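Paenibacillus xanthan lyase (Paenibacillus, PDB 6F2P) cleaves the polysaccharide xanthan as a lyase and carries several bound calcium ions. Local coordinates at residues A[907-911]-A[933-938]. Sequence-based numbering, arbitrary orientation.
Sequences VIVDN and YGADYI. With CA (calcium ion), chain G.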
ATOM      1  N   VAL A 907      15.292   9.197 -45.241  1.00 37.72           N
ATOM      2  CA  VAL A 907      14.345  10.226 -45.669  1.00 37.92           C
ATOM      3  C   VAL A 907      14.227  10.277 -47.193  1.00 35.66           C
ATOM      4  O   VAL A 907      15.237  10.262 -47.891  1.00 38.10           O
ATOM      5  CB  VAL A 907      14.757  11.620 -45.165  1.00 30.18           C
ATOM      6  CG1 VAL A 907      13.740  12.656 -45.614  1.00 34.70           C
ATOM      7  CG2 VAL A 907      14.892  11.625 -43.648  1.00 25.36           C
ATOM      8  N   ILE A 908      12.999  10.316 -47.708  1.00 33.83           N
ATOM      9  CA  ILE A 908      12.774  10.457 -49.148  1.00 37.95           C
ATOM     10  C   ILE A 908      11.993  11.729 -49.465  1.00 38.78           C
ATOM     11  O   ILE A 908      10.994  12.033 -48.815  1.00 40.12           O
ATOM     12  CB  ILE A 908      12.004   9.261 -49.739  1.00 38.08           C
ATOM     13  CG1 ILE A 908      12.781   7.963 -49.530  1.00 36.20           C
ATOM     14  CG2 ILE A 908      11.714   9.488 -51.229  1.00 28.52           C
ATOM     15  CD1 ILE A 908      12.118   6.736 -50.150  1.00 32.37           C
ATOM     16  N   VAL A 909      12.456  12.481 -50.458  1.00 41.37           N
ATOM     17  CA  VAL A 909      11.732  13.667 -50.898  1.00 44.53           C
ATOM     18  C   VAL A 909      11.380  13.562 -52.375  1.00 43.15           C
ATOM     19  O   VAL A 909      12.266  13.430 -53.215  1.00 44.22           O
ATOM     20  CB  VAL A 909      12.528  14.950 -50.640  1.00 34.01           C
ATOM     21  CG1 VAL A 909      11.650  16.155 -50.872  1.00 36.23           C
ATOM     22  CG2 VAL A 909      13.061  14.961 -49.218  1.00 33.35           C
ATOM     23  N   ASP A 910      10.083  13.594 -52.680  1.00 46.90           N
ATOM     24  CA  ASP A 910       9.607  13.523 -54.059  1.00 53.24           C
ATOM     25  C   ASP A 910       9.310  14.940 -54.531  1.00 56.76           C
ATOM     26  O   ASP A 910       9.239  15.852 -53.716  1.00 61.85           O
ATOM     27  CB  ASP A 910       8.351  12.652 -54.146  1.00 59.53           C
ATOM     28  CG  ASP A 910       8.020  12.241 -55.570  1.00 62.83           C
ATOM     29  OD1 ASP A 910       8.767  11.413 -56.134  1.00 66.05           O
ATOM     30  OD2 ASP A 910       7.014  12.739 -56.122  1.00 64.28           O
ATOM     31  N   ASN A 911       9.154  15.138 -55.836  1.00 57.73           N
ATOM     32  CA  ASN A 911       8.892  16.480 -56.355  1.00 57.35           C
ATOM     33  C   ASN A 911       7.519  16.995 -55.936  1.00 65.98           C
ATOM     34  O   ASN A 911       7.265  18.204 -55.945  1.00 64.04           O
ATOM     35  CB  ASN A 911       9.011  16.496 -57.870  1.00 56.71           C
ATOM     36  CG  ASN A 911       8.170  15.428 -58.518  1.00 62.94           C
ATOM     37  OD1 ASN A 911       8.498  14.245 -58.452  1.00 57.04           O
ATOM     38  ND2 ASN A 911       7.075  15.838 -59.151  1.00 67.96           N
ATOM     39  N   TYR A 933       9.996   6.811 -59.097  1.00 63.94           N
ATOM     40  CA  TYR A 933       9.559   7.616 -57.957  1.00 64.42           C
ATOM     41  C   TYR A 933       8.341   8.537 -58.031  1.00 61.29           C
ATOM     42  O   TYR A 933       8.381   9.633 -58.593  1.00 58.58           O
ATOM     43  CB  TYR A 933      10.688   8.158 -57.077  1.00 57.54           C
ATOM     44  CG  TYR A 933      10.336   7.871 -55.639  1.00 55.15           C
ATOM     45  CD1 TYR A 933      10.675   6.657 -55.044  1.00 55.08           C
ATOM     46  CD2 TYR A 933       9.579   8.772 -54.904  1.00 49.59           C
ATOM     47  CE1 TYR A 933      10.315   6.379 -53.730  1.00 39.76           C
ATOM     48  CE2 TYR A 933       9.216   8.507 -53.605  1.00 43.52           C
ATOM     49  CZ  TYR A 933       9.584   7.313 -53.017  1.00 45.84           C
ATOM     50  OH  TYR A 933       9.213   7.062 -51.713  1.00 40.02           O
ATOM     51  N   GLY A 934       7.271   8.050 -57.401  1.00 58.72           N
ATOM     52  CA  GLY A 934       5.979   8.709 -57.367  1.00 56.13           C
ATOM     53  C   GLY A 934       5.190   8.412 -58.628  1.00 56.90           C
ATOM     54  O   GLY A 934       5.516   7.493 -59.386  1.00 46.63           O
ATOM     55  N   ALA A 935       4.141   9.193 -58.854  1.00 56.92           N
ATOM     56  CA  ALA A 935       3.406   9.122 -60.105  1.00 62.94           C
ATOM     57  C   ALA A 935       4.252   9.750 -61.203  1.00 65.87           C
ATOM     58  O   ALA A 935       4.572   9.118 -62.217  1.00 56.58           O
ATOM     59  CB  ALA A 935       2.089   9.863 -59.973  1.00 51.32           C
ATOM     60  N   ASP A 936       4.639  10.996 -60.959  1.00 65.42           N
ATOM     61  CA  ASP A 936       5.198  11.858 -61.984  1.00 67.87           C
ATOM     62  C   ASP A 936       6.648  12.262 -61.711  1.00 72.68           C
ATOM     63  O   ASP A 936       7.251  11.842 -60.720  1.00 72.53           O
ATOM     64  CB  ASP A 936       4.339  13.125 -62.086  1.00 63.17           C
ATOM     65  CG  ASP A 936       4.362  13.962 -60.804  1.00 58.69           C
ATOM     66  OD1 ASP A 936       4.865  13.476 -59.765  1.00 67.96           O
ATOM     67  OD2 ASP A 936       3.845  15.099 -60.825  1.00 47.25           O
ATOM     68  N   TYR A 937       7.189  13.072 -62.619  1.00 72.28           N
ATOM     69  CA  TYR A 937       8.432  13.812 -62.421  1.00 62.71           C
ATOM     70  C   TYR A 937       8.262  15.159 -63.114  1.00 60.99           C
ATOM     71  O   TYR A 937       7.266  15.375 -63.793  1.00 67.73           O
ATOM     72  CB  TYR A 937       9.622  13.056 -63.012  1.00 63.36           C
ATOM     73  CG  TYR A 937       9.393  12.517 -64.405  1.00 64.39           C
ATOM     74  CD1 TYR A 937       9.616  13.306 -65.524  1.00 61.66           C
ATOM     75  CD2 TYR A 937       8.962  11.211 -64.598  1.00 67.29           C
ATOM     76  CE1 TYR A 937       9.409  12.810 -66.798  1.00 72.77           C
ATOM     77  CE2 TYR A 937       8.754  10.704 -65.866  1.00 73.07           C
ATOM     78  CZ  TYR A 937       8.978  11.505 -66.964  1.00 76.69           C
ATOM     79  OH  TYR A 937       8.770  10.998 -68.229  1.00 76.70           O
ATOM     80  N   ILE A 938       9.217  16.064 -62.948  1.00 50.77           N
ATOM     81  CA  ILE A 938       9.119  17.360 -63.608  1.00 54.74           C
ATOM     82  C   ILE A 938      10.339  17.665 -64.485  1.00 60.01           C
ATOM     83  O   ILE A 938      11.393  17.049 -64.328  1.00 58.85           O
ATOM     84  CB  ILE A 938       8.865  18.502 -62.597  1.00 53.13           C
ATOM     85  CG1 ILE A 938       9.931  18.515 -61.503  1.00 53.35           C
ATOM     86  CG2 ILE A 938       7.493  18.354 -61.970  1.00 55.04           C
ATOM     87  CD1 ILE A 938       9.781  19.672 -60.535  1.00 47.40           C
TER
HETATM   88 CA    CA G1106       8.301  11.967 -58.589  1.00 58.42          CA
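Asp-910 and Asn-911 meet the loop of Tyr-933 and Asp-936 through a shared calcium ion. The carboxylate of Asp-910 straddles the ion, OD1 at 2.6 Å and OD2 at 2.9 Å from the calcium, while Asn-911 offers its amide OD1 at 2.3 Å from it. The opposing segment gives backbone carbonyls instead: Tyr-933 O at 2.3 Å and Asp-936 O at 2.4 Å from calcium. Asp-1032 supplies the remaining protein ligand. Two residues, Gly-934 and Ala-935, separate the carbonyl donors, and the turn through them, with Gly-934 at a positive phi of 82°, lets both carbonyls point to the same calcium. The site joins the chain around the end of strand 907-910 to the loop leading into strand 937-939, in the β-sandwich of the Golvesin C-terminal domain; both strands pair antiparallel with 1030-1039, the strand that bears Asp-1032. In the second shell, Asn-911 ND2 donates to Asp-936 OD1 (3.3 Å, N-H...O 157°) from above the carboxylate plane, consistent with the amide flip that turns OD1 to the metal. Asp-910 CG lies anti to the backbone N (chi1 -165°), bringing OD1 to the edge of the Tyr-933 ring. Farther out, Ile-908 CG2 packs obliquely against Tyr-933 CZ (3.5 Å).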